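Local coordinates for cytosolic malate dehydrogenase (Trichomonas vaginalis, PDB 4UUO), which probably catalyses the reversible NAD-dependent oxidation of malate to oxaloacetate, at residues Leu7-Ala12 with Glu74-Val79; Ile23-Leu28 with Cys58-Val63. All blocks are in the same frame, centred on the assembly; numbering follows the deposited sequence.

Contact 1. Residues Leu7-Ala12 with Glu74-Val79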
loop_
_atom_site.group_PDB
_atom_site.type_symbol
_atom_site.label_atom_id
_atom_site.label_comp_id
_atom_site.label_asym_id
_atom_site.label_seq_id
_atom_site.Cartn_x
_atom_site.Cartn_y
_atom_site.Cartn_z
ATOM N N LEU A 7 -15.497 7.036 -1.652
ATOM C CA LEU A 7 -14.844 8.100 -2.401
ATOM C C LEU A 7 -13.480 8.472 -1.832
ATOM O O LEU A 7 -13.314 8.626 -0.622
ATOM C CB LEU A 7 -15.735 9.345 -2.438
ATOM C CG LEU A 7 -15.067 10.623 -2.959
ATOM C CD1 LEU A 7 -14.914 10.597 -4.477
ATOM C CD2 LEU A 7 -15.825 11.854 -2.503
ATOM N N ILE A 8 -12.501 8.611 -2.715
ATOM C CA ILE A 8 -11.227 9.185 -2.323
ATOM C C ILE A 8 -10.905 10.368 -3.218
ATOM O O ILE A 8 -10.789 10.222 -4.437
ATOM C CB ILE A 8 -10.084 8.173 -2.397
ATOM C CG1 ILE A 8 -10.409 6.936 -1.558
ATOM C CG2 ILE A 8 -8.799 8.822 -1.917
ATOM C CD1 ILE A 8 -9.504 5.759 -1.839
ATOM N N THR A 9 -10.788 11.541 -2.606
ATOM C CA THR A 9 -10.359 12.738 -3.312
ATOM C C THR A 9 -8.837 12.771 -3.340
ATOM O O THR A 9 -8.191 12.129 -2.509
ATOM C CB THR A 9 -10.895 14.010 -2.647
ATOM O OG1 THR A 9 -10.285 14.169 -1.362
ATOM C CG2 THR A 9 -12.400 13.920 -2.481
ATOM N N GLY A 10 -8.272 13.515 -4.290
ATOM C CA GLY A 10 -6.832 13.568 -4.478
ATOM C C GLY A 10 -6.261 12.175 -4.666
ATOM O O GLY A 10 -5.159 11.874 -4.198
ATOM N N ALA A 11 -7.018 11.332 -5.369
ATOM C CA ALA A 11 -6.762 9.893 -5.432
ATOM C C ALA A 11 -5.426 9.490 -6.076
ATOM O O ALA A 11 -4.903 8.416 -5.786
ATOM C CB ALA A 11 -7.918 9.201 -6.164
ATOM N N ALA A 12 -4.872 10.329 -6.946
ATOM C CA ALA A 12 -3.637 9.960 -7.643
ATOM C C ALA A 12 -2.385 10.394 -6.871
ATOM O O ALA A 12 -1.255 10.074 -7.258
ATOM C CB ALA A 12 -3.625 10.548 -9.049
ATOM N N GLU A 74 -20.329 13.413 -10.221
ATOM C CA GLU A 74 -20.123 12.009 -10.556
ATOM C C GLU A 74 -19.312 11.309 -9.466
ATOM O O GLU A 74 -19.549 10.141 -9.151
ATOM C CB GLU A 74 -19.421 11.877 -11.909
ATOM C CG GLU A 74 -19.271 10.441 -12.385
ATOM C CD GLU A 74 -18.443 10.321 -13.652
ATOM O OE1 GLU A 74 -17.809 11.324 -14.049
ATOM O OE2 GLU A 74 -18.423 9.220 -14.245
ATOM N N ALA A 75 -18.360 12.040 -8.892
ATOM C CA ALA A 75 -17.482 11.508 -7.855
ATOM C C ALA A 75 -18.199 11.291 -6.520
ATOM O O ALA A 75 -17.935 10.310 -5.817
ATOM C CB ALA A 75 -16.293 12.436 -7.656
ATOM N N PHE A 76 -19.097 12.208 -6.173
ATOM C CA PHE A 76 -19.734 12.199 -4.860
ATOM C C PHE A 76 -21.079 11.488 -4.840
ATOM O O PHE A 76 -21.670 11.324 -3.773
ATOM C CB PHE A 76 -19.925 13.632 -4.352
ATOM C CG PHE A 76 -18.684 14.245 -3.769
ATOM C CD1 PHE A 76 -17.729 14.824 -4.588
ATOM C CD2 PHE A 76 -18.478 14.250 -2.401
ATOM C CE1 PHE A 76 -16.584 15.391 -4.046
ATOM C CE2 PHE A 76 -17.343 14.820 -1.854
ATOM C CZ PHE A 76 -16.394 15.388 -2.677
ATOM N N LYS A 77 -21.573 11.074 -6.005
ATOM C CA LYS A 77 -22.921 10.512 -6.083
ATOM C C LYS A 77 -23.013 9.157 -5.379
ATOM O O LYS A 77 -22.194 8.262 -5.608
ATOM C CB LYS A 77 -23.383 10.385 -7.543
ATOM C CG LYS A 77 -22.560 9.434 -8.401
ATOM C CD LYS A 77 -23.063 9.374 -9.840
ATOM C CE LYS A 77 -22.301 8.319 -10.643
ATOM N NZ LYS A 77 -20.821 8.469 -10.525
ATOM N N GLY A 78 -24.002 9.042 -4.494
ATOM C CA GLY A 78 -24.341 7.788 -3.845
ATOM C C GLY A 78 -23.315 7.158 -2.922
ATOM O O GLY A 78 -23.470 5.993 -2.545
ATOM N N VAL A 79 -22.280 7.907 -2.542
ATOM C CA VAL A 79 -21.201 7.336 -1.736
ATOM C C VAL A 79 -21.596 7.197 -0.263
ATOM O O VAL A 79 -22.390 7.980 0.263
ATOM C CB VAL A 79 -19.887 8.169 -1.840
ATOM C CG1 VAL A 79 -19.359 8.173 -3.273
ATOM C CG2 VAL A 79 -20.092 9.584 -1.330
#
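Leu-7 and Val-79 bring the two backbones nearest, their CA atoms 6.4 Å apart, where strand 4-8 of the Rossmann-fold NAD-binding domain runs beside the end of helix 72-76 and the type II turn Phe-76 to Val-79. No hydrogen bond joins the segments, and on the strand side the contact is made almost wholly by Leu-7. Its CG lies anti to the backbone N (chi1 169°), and from there the two methyls part to different partners. CD2 sits over one face of the Phe-76 ring as a CH-pi contact, 3.5 Å from the ring centroid and 16° off the normal, displaced toward CE2. CD1 instead meets the helix itself, 3.9 Å from Ala-75 CB and also against Ala-75 O, which has a weak hydrogen bond from His-37 ND1. Leu-7 CB completes the patch, 3.9 Å from Val-79 CG1. Gln-110, Ala-113 and Leu-114 of helix 96-117 also pack on the Phe-76 ring, wedging it between that helix and the sheet. Beyond Leu-7 the chain enters the glycine-rich segment Gly-10 to Gly-16, predicted to bind NAD(+), which runs into helix 14-25. Just before it, Thr-9 OG1 is hydrogen-bonded to Phe-83 O on the adjacent strand 81-84 and to Gly-86 N in the loop after it, while its CG2 approaches Phe-76 CZ obliquely at 4.3 Å.

Contact 2. Residues Ile23-Leu28 with Cys58-Val63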
loop_
_atom_site.group_PDB
_atom_site.type_symbol
_atom_site.label_atom_id
_atom_site.label_comp_id
_atom_site.label_asym_id
_atom_site.label_seq_id
_atom_site.Cartn_x
_atom_site.Cartn_y
_atom_site.Cartn_z
ATOM N N ILE A 23 -8.419 -0.339 0.322
ATOM C CA ILE A 23 -9.875 -0.367 0.287
ATOM C C ILE A 23 -10.359 -1.371 -0.753
ATOM O O ILE A 23 -11.297 -2.138 -0.513
ATOM C CB ILE A 23 -10.451 1.030 -0.025
ATOM C CG1 ILE A 23 -10.122 1.999 1.109
ATOM C CG2 ILE A 23 -11.958 0.965 -0.249
ATOM C CD1 ILE A 23 -10.458 3.420 0.783
ATOM N N ALA A 24 -9.692 -1.362 -1.902
ATOM C CA ALA A 24 -10.038 -2.230 -3.017
ATOM C C ALA A 24 -9.786 -3.704 -2.699
ATOM O O ALA A 24 -10.517 -4.583 -3.157
ATOM C CB ALA A 24 -9.256 -1.815 -4.252
ATOM N N LYS A 25 -8.741 -3.971 -1.922
ATOM C CA LYS A 25 -8.428 -5.330 -1.504
ATOM C C LYS A 25 -9.530 -5.871 -0.587
ATOM O O LYS A 25 -9.829 -7.066 -0.588
ATOM C CB LYS A 25 -7.071 -5.370 -0.797
ATOM C CG LYS A 25 -6.605 -6.766 -0.454
ATOM C CD LYS A 25 -5.638 -6.753 0.711
ATOM C CE LYS A 25 -5.483 -8.156 1.275
ATOM N NZ LYS A 25 -6.808 -8.743 1.629
ATOM N N GLY A 26 -10.133 -4.973 0.189
ATOM C CA GLY A 26 -11.221 -5.330 1.078
ATOM C C GLY A 26 -10.853 -5.133 2.534
ATOM O O GLY A 26 -11.466 -5.726 3.425
ATOM N N ASP A 27 -9.850 -4.292 2.775
ATOM C CA ASP A 27 -9.325 -4.079 4.122
ATOM C C ASP A 27 -10.276 -3.272 5.002
ATOM O O ASP A 27 -10.267 -3.410 6.230
ATOM C CB ASP A 27 -7.963 -3.375 4.060
ATOM C CG ASP A 27 -6.849 -4.294 3.598
ATOM O OD1 ASP A 27 -7.147 -5.410 3.119
ATOM O OD2 ASP A 27 -5.669 -3.902 3.722
ATOM N N LEU A 28 -11.093 -2.435 4.374
ATOM C CA LEU A 28 -11.952 -1.517 5.113
ATOM C C LEU A 28 -13.317 -2.123 5.438
ATOM O O LEU A 28 -13.862 -1.891 6.520
ATOM C CB LEU A 28 -12.129 -0.219 4.324
ATOM C CG LEU A 28 -13.081 0.832 4.896
ATOM C CD1 LEU A 28 -12.676 1.233 6.311
ATOM C CD2 LEU A 28 -13.123 2.045 3.980
ATOM N N CYS A 58 -4.234 -5.409 -10.504
ATOM C CA CYS A 58 -4.197 -6.076 -9.206
ATOM C C CYS A 58 -5.137 -7.273 -9.144
ATOM O O CYS A 58 -4.893 -8.222 -8.392
ATOM C CB CYS A 58 -4.549 -5.097 -8.098
ATOM S SG CYS A 58 -3.276 -3.885 -7.801
ATOM N N ALA A 59 -6.213 -7.206 -9.929
ATOM C CA ALA A 59 -7.191 -8.287 -10.054
ATOM C C ALA A 59 -7.856 -8.609 -8.720
ATOM O O ALA A 59 -7.941 -9.768 -8.311
ATOM C CB ALA A 59 -6.535 -9.530 -10.637
ATOM N N PHE A 60 -8.328 -7.566 -8.047
ATOM C CA PHE A 60 -9.051 -7.717 -6.794
ATOM C C PHE A 60 -10.498 -8.119 -7.038
ATOM O O PHE A 60 -11.253 -7.370 -7.655
ATOM C CB PHE A 60 -9.001 -6.417 -5.998
ATOM C CG PHE A 60 -7.651 -6.108 -5.436
ATOM C CD1 PHE A 60 -6.895 -7.101 -4.842
ATOM C CD2 PHE A 60 -7.135 -4.828 -5.503
ATOM C CE1 PHE A 60 -5.650 -6.825 -4.318
ATOM C CE2 PHE A 60 -5.891 -4.545 -4.979
ATOM C CZ PHE A 60 -5.147 -5.550 -4.388
ATOM N N PRO A 61 -10.892 -9.308 -6.557
ATOM C CA PRO A 61 -12.293 -9.720 -6.694
ATOM C C PRO A 61 -13.227 -8.819 -5.890
ATOM O O PRO A 61 -14.381 -8.637 -6.269
ATOM C CB PRO A 61 -12.296 -11.154 -6.147
ATOM C CG PRO A 61 -11.089 -11.240 -5.282
ATOM C CD PRO A 61 -10.069 -10.345 -5.913
ATOM N N ASN A 62 -12.711 -8.240 -4.810
ATOM C CA ASN A 62 -13.498 -7.388 -3.924
ATOM C C ASN A 62 -13.972 -6.096 -4.593
ATOM O O ASN A 62 -14.853 -5.405 -4.081
ATOM C CB ASN A 62 -12.683 -7.057 -2.668
ATOM C CG ASN A 62 -13.479 -6.277 -1.641
ATOM O OD1 ASN A 62 -13.464 -5.047 -1.631
ATOM N ND2 ASN A 62 -14.184 -6.994 -0.770
ATOM N N VAL A 63 -13.383 -5.764 -5.739
ATOM C CA VAL A 63 -13.739 -4.524 -6.432
ATOM C C VAL A 63 -14.918 -4.698 -7.393
ATOM O O VAL A 63 -14.779 -5.271 -8.477
ATOM C CB VAL A 63 -12.542 -3.949 -7.217
ATOM C CG1 VAL A 63 -12.948 -2.679 -7.955
ATOM C CG2 VAL A 63 -11.383 -3.668 -6.281
#
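Ala-24 and Lys-25, in the last turn of helix 14-25, meet Phe-60, Asn-62 and Val-63 of the type I turn that leads from helix 45-58 into strand 63-69 of the Rossmann domain. Phe-60 CG is anti to its own carbonyl carbon (chi1 -71°), and the ring lies flat over the helix backbone: Lys-25 CA stands above its centre, 4.0 Å from the centroid and 7° off the normal. The other face is backed by Cys-58 CB, and Asn-245 of the second subunit also packs on Phe-60. The aliphatic start of Lys-25 crosses the ring at CE1, with CG 4.0 Å away, before the chain bends at its end, where NZ makes a long salt bridge to Asp-27 OD1. Ala-24 CB touches both Phe-60 CD2, at 3.9 Å, and Val-63 CG2, at 3.5 Å. Asn-62 CB packs on the carbonyl oxygens of Ala-24, at 3.3 Å, and Lys-25. In one of two modelled conformers its CG is anti to the backbone N and ND2 bonds Arg-32 O, so the amide's place against Gly-26 is less certain. Gly-26, at positive phi, is the C' residue of the Schellman motif that closes the helix. Leu-55 of helix 45-58 packs on both Ala-24 and Phe-60, Asn-62 touches Val-34 of strand 34-39, and Ile-23 faces strands 4-8, 34-39 and 81-84.

Contacts 1 and 2 lie in the same Rossmann domain, against different faces of its parallel sheet, and contact 2 is nested in the chain between the segments of contact 1. Strand 4-8 connects them: Leu-7 points to helix 72-76, whereas the adjacent Ile-8 reaches helix 14-25, its CD1 3.6 Å from Ile-23 CD1. Contact 1 is buried and largely apolar, one leucine set against a phenyl face, an alanine and a valine. Contact 2 is only partly buried and lies near the second subunit; there the packing groups include a lysine chain, an asparagine side chain and main-chain carbonyls at a helix end. Neither contact has a hydrogen bond between its segments.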